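Local structure of Abbfa_003403 (Acinetobacter baumannii, 4ZXH) at residues V886-Q889 against T894-V897; E742-I747 against K781-G786; F152-L157 against A283-R288; L158-S163 against A170-V175. The protein is a four-domain nonribosomal peptide synthetase that probably activates an amino acid, carries it on phosphopantetheine, joins it to an acyl partner and releases the product through its thioesterase. One frame throughout, in Å; residues are numbered along the deposited sequence.

Contact 1: V886-Q889 against T894-V897; sequences VLKQ and TDAV
Asp895 OD1 is the polar atom held by both segments. From the helix, Lys888 NZ makes a salt bridge to it at 3.6 Å; within the strand, Ala896 N donates a weak bond to it at 3.0 Å, bent to 139° at the hydrogen. The carboxylate is thus turned back over its own backbone. Although the CB of Asp895 points away from the helix, CG lies anti to the backbone N (chi1 -153°), and this returns OD1 to the lysine side. The two side chains run alongside each other in the same direction. The lysine chain bends at its last torsion (chi4 96°), which brings NZ within 3.7 Å of Ala896 O as well. Beside this charged pair is an apolar touch: the CB atoms of Leu887 and Ala896 meet at 3.8 Å, and Leu887 CD1 reaches the same alanine methyl at 3.9 Å. Leu887 also packs on Ala912 of the next strand and on Leu928, and in this way joins helix 880-888 to helix 921-931 over the small sheet of the adenylation C-terminal domain. A weak, long ion pair runs on from Lys888 to Asp745. Asp895 is buried, and Lys888 is probably the main partner that stabilises its negative charge; the weak N-H bond and the distant Lys722, a long ion pair, may contribute.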
# COMPACT_ATOMS: atom_id res chain seq x y z
N VAL A 886 -7.81 7.05 -0.10
CA VAL A 886 -7.68 6.55 -1.47
C VAL A 886 -9.06 6.15 -2.01
O VAL A 886 -9.39 6.46 -3.16
CB VAL A 886 -6.69 5.35 -1.57
CG1 VAL A 886 -6.77 4.74 -2.94
CG2 VAL A 886 -5.27 5.79 -1.31
N LEU A 887 -9.87 5.49 -1.19
CA LEU A 887 -11.22 5.13 -1.59
C LEU A 887 -12.07 6.36 -1.94
O LEU A 887 -12.75 6.37 -2.96
CB LEU A 887 -11.89 4.32 -0.49
CG LEU A 887 -11.51 2.85 -0.39
CD1 LEU A 887 -11.95 2.26 0.95
CD2 LEU A 887 -12.13 2.08 -1.52
N LYS A 888 -12.02 7.40 -1.12
CA LYS A 888 -12.83 8.58 -1.37
C LYS A 888 -12.48 9.29 -2.68
O LYS A 888 -13.24 10.11 -3.18
CB LYS A 888 -12.70 9.57 -0.22
CG LYS A 888 -13.31 9.11 1.10
CD LYS A 888 -13.13 10.21 2.16
CE LYS A 888 -13.97 9.97 3.41
NZ LYS A 888 -13.25 9.29 4.53
N GLN A 889 -11.32 8.97 -3.24
CA GLN A 889 -10.85 9.67 -4.44
C GLN A 889 -11.37 9.01 -5.72
O GLN A 889 -11.21 9.56 -6.82
CB GLN A 889 -9.32 9.75 -4.45
CG GLN A 889 -8.77 10.92 -3.65
CD GLN A 889 -7.25 10.90 -3.52
OE1 GLN A 889 -6.59 9.88 -3.76
NE2 GLN A 889 -6.69 12.04 -3.13
N THR A 894 -18.56 8.33 -2.04
CA THR A 894 -19.00 9.52 -1.32
C THR A 894 -18.46 9.50 0.09
O THR A 894 -18.24 10.55 0.70
CB THR A 894 -20.55 9.59 -1.26
OG1 THR A 894 -21.09 9.74 -2.58
CG2 THR A 894 -21.02 10.76 -0.39
N ASP A 895 -18.25 8.30 0.61
CA ASP A 895 -17.66 8.11 1.93
C ASP A 895 -17.11 6.69 2.04
O ASP A 895 -17.47 5.81 1.26
CB ASP A 895 -18.67 8.39 3.03
CG ASP A 895 -18.03 8.85 4.33
OD1 ASP A 895 -16.79 9.05 4.38
OD2 ASP A 895 -18.77 9.00 5.33
N ALA A 896 -16.22 6.47 3.01
CA ALA A 896 -15.60 5.17 3.19
C ALA A 896 -15.15 5.02 4.63
O ALA A 896 -14.71 5.98 5.26
CB ALA A 896 -14.42 4.97 2.22
N VAL A 897 -15.28 3.82 5.16
CA VAL A 897 -14.78 3.51 6.49
C VAL A 897 -14.10 2.16 6.40
O VAL A 897 -14.64 1.22 5.79
CB VAL A 897 -15.92 3.49 7.54
CG1 VAL A 897 -15.51 2.73 8.78
CG2 VAL A 897 -16.34 4.90 7.90

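Contact 2: E742-I747 against K781-G786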
# COMPACT_ATOMS: atom_id res chain seq x y z
N GLU A 742 -14.69 14.34 15.45
CA GLU A 742 -14.02 13.27 14.75
C GLU A 742 -12.81 13.80 13.98
O GLU A 742 -12.64 15.01 13.83
CB GLU A 742 -14.98 12.56 13.80
CG GLU A 742 -15.75 11.45 14.46
CD GLU A 742 -16.63 10.70 13.48
OE1 GLU A 742 -17.11 11.31 12.49
OE2 GLU A 742 -16.79 9.48 13.69
N ALA A 743 -11.97 12.89 13.50
CA ALA A 743 -10.78 13.31 12.77
C ALA A 743 -11.18 14.04 11.49
O ALA A 743 -12.19 13.72 10.86
CB ALA A 743 -9.91 12.11 12.44
N LEU A 744 -10.40 15.06 11.14
CA LEU A 744 -10.61 15.76 9.89
C LEU A 744 -9.69 15.15 8.84
O LEU A 744 -8.46 15.23 8.96
CB LEU A 744 -10.35 17.26 10.05
CG LEU A 744 -10.46 18.14 8.80
CD1 LEU A 744 -11.84 18.05 8.22
CD2 LEU A 744 -10.17 19.57 9.16
N ASP A 745 -10.28 14.50 7.84
CA ASP A 745 -9.51 13.89 6.76
C ASP A 745 -9.17 14.95 5.72
O ASP A 745 -9.86 15.96 5.61
CB ASP A 745 -10.26 12.71 6.12
CG ASP A 745 -11.69 13.06 5.72
OD1 ASP A 745 -12.44 13.62 6.55
OD2 ASP A 745 -12.06 12.79 4.56
N THR A 746 -8.12 14.70 4.95
CA THR A 746 -7.63 15.68 4.00
C THR A 746 -8.66 16.02 2.92
O THR A 746 -8.78 17.18 2.52
CB THR A 746 -6.33 15.19 3.34
OG1 THR A 746 -6.52 13.85 2.90
CG2 THR A 746 -5.19 15.19 4.35
N ILE A 747 -9.42 15.02 2.46
CA ILE A 747 -10.42 15.25 1.42
C ILE A 747 -11.48 16.26 1.87
O ILE A 747 -11.82 17.18 1.13
CB ILE A 747 -11.14 13.96 0.99
CG1 ILE A 747 -10.14 12.83 0.71
CG2 ILE A 747 -12.05 14.23 -0.22
CD1 ILE A 747 -9.28 13.04 -0.52
N LYS A 781 -2.93 19.54 3.36
CA LYS A 781 -1.83 18.60 3.49
C LYS A 781 -1.24 18.62 4.91
O LYS A 781 -0.44 17.75 5.28
CB LYS A 781 -0.75 18.91 2.45
N TYR A 782 -1.66 19.59 5.72
CA TYR A 782 -1.08 19.80 7.04
C TYR A 782 -2.14 19.90 8.15
O TYR A 782 -2.54 21.00 8.58
CB TYR A 782 -0.18 21.04 7.01
CG TYR A 782 1.01 20.87 6.07
CD1 TYR A 782 2.20 20.30 6.51
CD2 TYR A 782 0.92 21.26 4.73
CE1 TYR A 782 3.28 20.14 5.65
CE2 TYR A 782 1.99 21.10 3.87
CZ TYR A 782 3.18 20.54 4.33
OH TYR A 782 4.26 20.37 3.47
N ILE A 783 -2.60 18.74 8.60
CA ILE A 783 -3.66 18.63 9.60
C ILE A 783 -3.16 17.98 10.89
O ILE A 783 -2.56 16.91 10.86
CB ILE A 783 -4.85 17.81 9.05
CG1 ILE A 783 -5.38 18.45 7.78
CG2 ILE A 783 -5.94 17.70 10.09
CD1 ILE A 783 -6.40 17.59 7.06
N ASP A 784 -3.40 18.64 12.01
CA ASP A 784 -2.98 18.16 13.32
C ASP A 784 -3.96 18.66 14.38
O ASP A 784 -4.89 19.39 14.05
CB ASP A 784 -1.54 18.62 13.66
CG ASP A 784 -1.35 20.13 13.47
OD1 ASP A 784 -1.59 20.65 12.35
OD2 ASP A 784 -0.99 20.82 14.45
N LEU A 785 -3.73 18.29 15.64
CA LEU A 785 -4.59 18.70 16.75
C LEU A 785 -4.39 20.17 17.11
O LEU A 785 -5.15 20.73 17.89
CB LEU A 785 -4.36 17.83 17.98
CG LEU A 785 -4.66 16.34 17.76
CD1 LEU A 785 -4.30 15.51 18.99
CD2 LEU A 785 -6.10 16.16 17.41
N GLY A 786 -3.37 20.79 16.53
CA GLY A 786 -3.19 22.22 16.70
C GLY A 786 -2.70 22.68 18.05
O GLY A 786 -2.04 21.94 18.78
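A single side chain, Ile783, makes all the close contacts of 781-786 with the other segment, and it meets backbone as much as side chains. Its CB points toward 742-747, and CG1 and CD1 run out extended (chi2 171°), so that the terminal methyl lies against the turn entering helix 746-753. There CD1 is 3.7 Å from Leu744 O and 3.8 Å from Thr746 CA. The other branch, CG2, comes to the same carbonyl, also at 3.7 Å, so Leu744 O has two isoleucine methyls beside it. No hydrogen bond links the segments. Thr746 adds its methyl rather than its hydroxyl: with chi1 at 48°, CG2 sits beside the threonine's own backbone N and meets Ile783 CD1 at 3.8 Å, the two side chains crossing at a slant. Leu744 CB adds a looser touch to Ile783 CG2 at 4.4 Å. One residue further on, Asp784 makes an Asx turn just before strand 787-788, its OD2 accepting from Gly786 N at 3.2 Å from above the carboxylate plane. Asp745 holds the N-cap position of the helix and, with Thr746, touches Asn885 of the C-terminal adenylation domain, while Ile783 and Leu744 both rest on Asn761. The segment 742-747 is the joint between strand 735-740 and the helix that leads to the parallel strand 756-763: a beta-alpha-beta crossover in the large mixed sheet of an ANL-family adenylation domain, here packed against the loop to the sheet's edge strand.

Contact 3: F152-L157 against A283-R288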
# COMPACT_ATOMS: atom_id res chain seq x y z
N PHE A 152 31.92 -2.95 -3.28
CA PHE A 152 32.87 -1.98 -2.78
C PHE A 152 34.26 -2.57 -2.57
O PHE A 152 35.26 -1.94 -2.93
CB PHE A 152 32.35 -1.38 -1.48
CG PHE A 152 33.03 -0.11 -1.08
CD1 PHE A 152 32.85 1.05 -1.82
CD2 PHE A 152 33.83 -0.07 0.06
CE1 PHE A 152 33.49 2.23 -1.45
CE2 PHE A 152 34.46 1.10 0.44
CZ PHE A 152 34.29 2.26 -0.32
N TRP A 153 34.34 -3.78 -2.00
CA TRP A 153 35.64 -4.45 -1.87
C TRP A 153 36.35 -4.40 -3.24
O TRP A 153 37.55 -4.14 -3.31
CB TRP A 153 35.48 -5.89 -1.35
CG TRP A 153 36.76 -6.66 -1.04
CD1 TRP A 153 37.37 -7.57 -1.84
CD2 TRP A 153 37.54 -6.61 0.16
NE1 TRP A 153 38.48 -8.09 -1.24
CE2 TRP A 153 38.62 -7.51 -0.01
CE3 TRP A 153 37.46 -5.87 1.35
CZ2 TRP A 153 39.60 -7.69 0.98
CZ3 TRP A 153 38.44 -6.05 2.33
CH2 TRP A 153 39.50 -6.95 2.13
N SER A 154 35.59 -4.60 -4.32
CA SER A 154 36.15 -4.56 -5.67
C SER A 154 36.65 -3.18 -6.04
O SER A 154 37.71 -3.04 -6.68
CB SER A 154 35.12 -5.02 -6.71
OG SER A 154 34.82 -6.40 -6.54
N ILE A 155 35.89 -2.16 -5.64
CA ILE A 155 36.29 -0.78 -5.84
C ILE A 155 37.69 -0.54 -5.27
O ILE A 155 38.55 0.04 -5.94
CB ILE A 155 35.30 0.21 -5.18
CG1 ILE A 155 33.98 0.28 -5.96
CG2 ILE A 155 35.92 1.58 -5.06
CD1 ILE A 155 34.16 0.31 -7.45
N GLY A 156 37.92 -1.00 -4.06
CA GLY A 156 39.20 -0.78 -3.41
C GLY A 156 40.32 -1.49 -4.13
O GLY A 156 41.41 -0.96 -4.27
N LEU A 157 40.06 -2.71 -4.57
CA LEU A 157 41.02 -3.44 -5.36
C LEU A 157 41.36 -2.65 -6.61
O LEU A 157 42.51 -2.60 -7.04
CB LEU A 157 40.46 -4.81 -5.74
CG LEU A 157 40.42 -5.88 -4.66
CD1 LEU A 157 39.81 -7.13 -5.24
CD2 LEU A 157 41.81 -6.16 -4.16
N ALA A 283 30.50 -9.52 3.32
CA ALA A 283 31.49 -9.41 2.26
C ALA A 283 31.41 -10.57 1.27
O ALA A 283 31.54 -10.38 0.06
CB ALA A 283 32.91 -9.32 2.86
N GLY A 284 31.23 -11.78 1.80
CA GLY A 284 31.01 -12.95 0.98
C GLY A 284 32.21 -13.64 0.34
O GLY A 284 32.03 -14.47 -0.57
N ARG A 285 33.42 -13.33 0.79
CA ARG A 285 34.61 -13.95 0.18
C ARG A 285 35.34 -14.84 1.18
O ARG A 285 36.44 -14.50 1.66
CB ARG A 285 35.56 -12.89 -0.38
CG ARG A 285 34.88 -11.83 -1.21
CD ARG A 285 35.75 -10.60 -1.37
NE ARG A 285 35.14 -9.60 -2.25
CZ ARG A 285 35.59 -9.33 -3.47
NH1 ARG A 285 36.66 -9.98 -3.94
NH2 ARG A 285 35.01 -8.38 -4.20
N LEU A 286 34.74 -15.97 1.50
CA LEU A 286 35.32 -16.84 2.51
C LEU A 286 36.54 -17.57 1.94
O LEU A 286 37.57 -17.63 2.61
CB LEU A 286 34.27 -17.81 3.04
CG LEU A 286 33.12 -17.09 3.78
CD1 LEU A 286 32.11 -18.08 4.38
CD2 LEU A 286 33.65 -16.15 4.85
N GLU A 287 36.43 -18.08 0.71
CA GLU A 287 37.57 -18.69 0.03
C GLU A 287 38.67 -17.65 -0.24
O GLU A 287 38.40 -16.60 -0.83
CB GLU A 287 37.14 -19.37 -1.27
N ARG A 288 39.90 -17.94 0.19
CA ARG A 288 41.04 -17.04 0.01
C ARG A 288 41.27 -16.74 -1.47
O ARG A 288 41.76 -15.66 -1.85
CB ARG A 288 42.31 -17.62 0.65
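The guanidinium of Arg285 has Trp153 CD1 modelled over one face, near the centre, at a separation too short to trust, and Ser154 OG at its edge, in plane. The ring and guanidinium planes are 47° apart, so the two are tilted rather than stacked. Trp153 turns its CG anti to the backbone N (chi1 -175°), which sends the indole out from helix 152-165 across the incoming arginine. The arginine comes in extended from CG to NE, and its CD lies 3.7 Å from Trp153 NE1. Trp153 CB keeps 3.8 Å from Arg285 NE. At the far end Leu157 CD1 is 4.4 Å from Arg285 NH1, a loose fringe contact. Arg285 NH2 also makes a salt bridge to Asp151, the aspartate of the HHxxxD signature of condensation domains, followed here by Phe152 in place of the usual glycine; an arginine paired with this aspartate is a recurrent feature of the fold and probably steadies the signature loop at the start of the helix. Ser154 OG, 3.1 Å from Arg285 NH2, is itself hydrogen-bonded to Asp151 and Gly295, and NH1 is bonded to the carbonyl oxygens of Leu290 and Ala293. In the same loop, Trp153 NE1 is hydrogen-bonded to Arg291 O, a polar bond that sets the indole's rotation.

Contact 4: L158-S163 against A170-V175. With PX4 (1,2-dimyristoyl-sn-glycero-3-phosphocholine), chain C.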
# COMPACT_ATOMS: atom_id res chain seq x y z
N LEU A 158 40.36 -2.01 -7.19
CA LEU A 158 40.54 -1.34 -8.45
C LEU A 158 41.20 0.01 -8.22
O LEU A 158 42.15 0.39 -8.91
CB LEU A 158 39.21 -1.20 -9.15
CG LEU A 158 39.26 -0.90 -10.64
CD1 LEU A 158 40.35 -1.72 -11.29
CD2 LEU A 158 37.88 -1.24 -11.23
N LEU A 159 40.70 0.71 -7.20
CA LEU A 159 41.26 1.99 -6.77
C LEU A 159 42.76 1.90 -6.46
O LEU A 159 43.55 2.76 -6.87
CB LEU A 159 40.52 2.49 -5.54
CG LEU A 159 41.06 3.74 -4.87
CD1 LEU A 159 41.22 4.86 -5.89
CD2 LEU A 159 40.12 4.17 -3.75
N ARG A 160 43.15 0.87 -5.74
CA ARG A 160 44.53 0.77 -5.35
C ARG A 160 45.38 0.51 -6.59
O ARG A 160 46.38 1.18 -6.82
CB ARG A 160 44.74 -0.32 -4.31
CG ARG A 160 46.19 -0.32 -3.80
CD ARG A 160 46.46 -1.18 -2.59
NE ARG A 160 47.74 -0.72 -2.06
CZ ARG A 160 47.86 0.24 -1.15
NH1 ARG A 160 46.77 0.81 -0.63
NH2 ARG A 160 49.07 0.63 -0.76
N ASP A 161 44.96 -0.46 -7.40
CA ASP A 161 45.67 -0.76 -8.64
C ASP A 161 45.82 0.47 -9.55
O ASP A 161 46.92 0.75 -10.02
CB ASP A 161 44.94 -1.86 -9.40
CG ASP A 161 45.79 -2.47 -10.48
OD1 ASP A 161 46.76 -3.21 -10.14
OD2 ASP A 161 45.47 -2.24 -11.66
N VAL A 162 44.74 1.19 -9.80
CA VAL A 162 44.82 2.31 -10.73
C VAL A 162 45.68 3.44 -10.16
O VAL A 162 46.39 4.13 -10.89
CB VAL A 162 43.43 2.82 -11.09
CG1 VAL A 162 43.51 4.06 -11.96
CG2 VAL A 162 42.68 1.73 -11.82
N SER A 163 45.64 3.61 -8.84
CA SER A 163 46.50 4.58 -8.19
C SER A 163 47.99 4.27 -8.38
O SER A 163 48.81 5.17 -8.54
CB SER A 163 46.16 4.64 -6.70
OG SER A 163 44.94 5.33 -6.50
N ALA A 170 53.01 2.95 -3.81
CA ALA A 170 54.20 2.25 -4.30
C ALA A 170 53.89 0.84 -4.76
O ALA A 170 54.44 0.39 -5.76
CB ALA A 170 55.27 2.23 -3.23
N GLU A 171 53.00 0.14 -4.07
CA GLU A 171 52.66 -1.21 -4.53
C GLU A 171 51.20 -1.59 -4.29
O GLU A 171 50.51 -1.03 -3.44
CB GLU A 171 53.58 -2.23 -3.87
CG GLU A 171 53.71 -2.11 -2.37
CD GLU A 171 54.71 -3.09 -1.78
OE1 GLU A 171 55.54 -3.65 -2.55
OE2 GLU A 171 54.67 -3.30 -0.55
N SER A 172 50.76 -2.55 -5.10
CA SER A 172 49.39 -3.05 -5.15
C SER A 172 49.40 -4.55 -5.42
O SER A 172 50.19 -5.03 -6.23
CB SER A 172 48.59 -2.32 -6.23
OG SER A 172 47.48 -3.08 -6.69
N ASP A 173 48.53 -5.30 -4.74
CA ASP A 173 48.37 -6.72 -5.07
C ASP A 173 47.76 -6.88 -6.46
O ASP A 173 46.94 -6.06 -6.90
CB ASP A 173 47.49 -7.42 -4.04
CG ASP A 173 48.17 -7.57 -2.70
OD1 ASP A 173 49.41 -7.70 -2.67
OD2 ASP A 173 47.45 -7.53 -1.68
N ALA A 174 48.13 -7.95 -7.16
CA ALA A 174 47.51 -8.23 -8.45
C ALA A 174 45.99 -8.44 -8.33
O ALA A 174 45.50 -9.02 -7.35
CB ALA A 174 48.17 -9.44 -9.10
N VAL A 175 45.27 -7.97 -9.33
CA VAL A 175 43.82 -8.03 -9.31
C VAL A 175 43.32 -9.05 -10.32
O VAL A 175 43.73 -9.05 -11.48
CB VAL A 175 43.20 -6.64 -9.64
CG1 VAL A 175 41.69 -6.68 -9.47
CG2 VAL A 175 43.80 -5.55 -8.76
O1 PX4 C . 41.20 17.26 -22.73
O2 PX4 C . 41.70 19.18 -21.04
P1 PX4 C . 42.05 17.83 -21.61
O3 PX4 C . 43.61 17.84 -22.04
C1 PX4 C . 44.09 17.99 -23.37
C2 PX4 C . 45.60 18.21 -23.33
N1 PX4 C . 46.25 18.15 -24.66
C3 PX4 C . 45.39 18.78 -25.68
C4 PX4 C . 47.53 18.86 -24.60
C5 PX4 C . 46.51 16.75 -25.02
O4 PX4 C . 42.11 16.76 -20.40
C6 PX4 C . 41.77 17.06 -19.05
C7 PX4 C . 41.25 15.78 -18.39
C8 PX4 C . 40.57 15.01 -19.52
O5 PX4 C . 40.03 13.78 -19.04
C9 PX4 C . 39.99 12.59 -19.87
O6 PX4 C . 40.56 12.57 -20.95
C10 PX4 C . 39.24 11.37 -19.39
C11 PX4 C . 40.20 10.31 -18.89
C12 PX4 C . 39.86 9.97 -17.44
C13 PX4 C . 40.07 8.48 -17.21
C14 PX4 C . 41.04 8.25 -16.06
C15 PX4 C . 41.54 6.82 -16.12
C16 PX4 C . 41.21 6.11 -14.82
C17 PX4 C . 41.46 4.62 -14.96
C18 PX4 C . 40.20 3.91 -15.45
C19 PX4 C . 39.50 3.15 -14.33
C20 PX4 C . 38.04 2.92 -14.70
C21 PX4 C . 37.35 2.05 -13.64
C22 PX4 C . 35.86 2.34 -13.53
O7 PX4 C . 42.32 15.00 -17.84
C23 PX4 C . 42.05 14.54 -16.47
O8 PX4 C . 41.28 15.20 -15.80
C24 PX4 C . 42.68 13.26 -15.92
C25 PX4 C . 42.34 12.91 -14.46
C26 PX4 C . 42.86 11.52 -14.04
C27 PX4 C . 42.43 11.11 -12.62
C28 PX4 C . 42.98 9.76 -12.16
C29 PX4 C . 42.54 9.36 -10.74
C30 PX4 C . 43.15 8.03 -10.26
C31 PX4 C . 42.29 7.20 -9.28
C32 PX4 C . 41.18 6.43 -10.03
C33 PX4 C . 40.58 5.21 -9.31
C34 PX4 C . 39.21 4.84 -9.89
C35 PX4 C . 38.83 3.36 -9.83
C36 PX4 C . 37.56 3.13 -9.03
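Arg160 NE donates to Glu171 O at 3.1 Å, with an N-H...O angle of 151° and the donor in the carbonyl plane; NH2 adds a weak second bond to the same oxygen at 3.5 Å. The arginine's CG is anti to the backbone N (chi1 -174°), and an extended chain carries the guanidinium out from the helix to the backbone of the loop 170-175. NH2 also forms a salt bridge with Glu368, which anchors the guanidinium on a second partner. Ser172 OG bonds to its neighbour's carbonyl, Asp173 O, at 3.0 Å. Ser172 CB packs on Arg160 CG at 4.0 Å. Asp161 lies beside Ser172, its OD1 3.5 Å from Ser172 OG, and its CB meets Val175 CG2 at 3.9 Å as the side chains cross, while its OD2 is held by Arg165 and Tyr68. On another face of the helix, the bound phospholipid lays its acyl chains along Leu159, whose CD1 is 3.5 Å from C33, and Val162, whose CG1 is 3.7 Å from C17. Helix 152-165 thus lies between lipid and loop, and 170-175 folds back along it on the way to helix 179-187.

How the contacts relate
Contacts 1 and 2 belong to the two parts of the adenylation module and touch where Lys888 and Gln889 pack on Asp745 and Ile747. Contacts 3 and 4 share helix 152-165 of the condensation domain, with centres about 14 Å apart, and meet where Val175 CG2 packs on Leu157 O; the two pairs lie more than 50 Å from each other, centre to centre. Contact 1 is buried, with a salt bridge beside apolar carbons. Contact 2, partly buried, is purely van der Waals across its segments. Contact 3, also partly buried, centres on an arginine reaching a signature loop, whereas contact 4, at the surface, relies on side chain to backbone bonding.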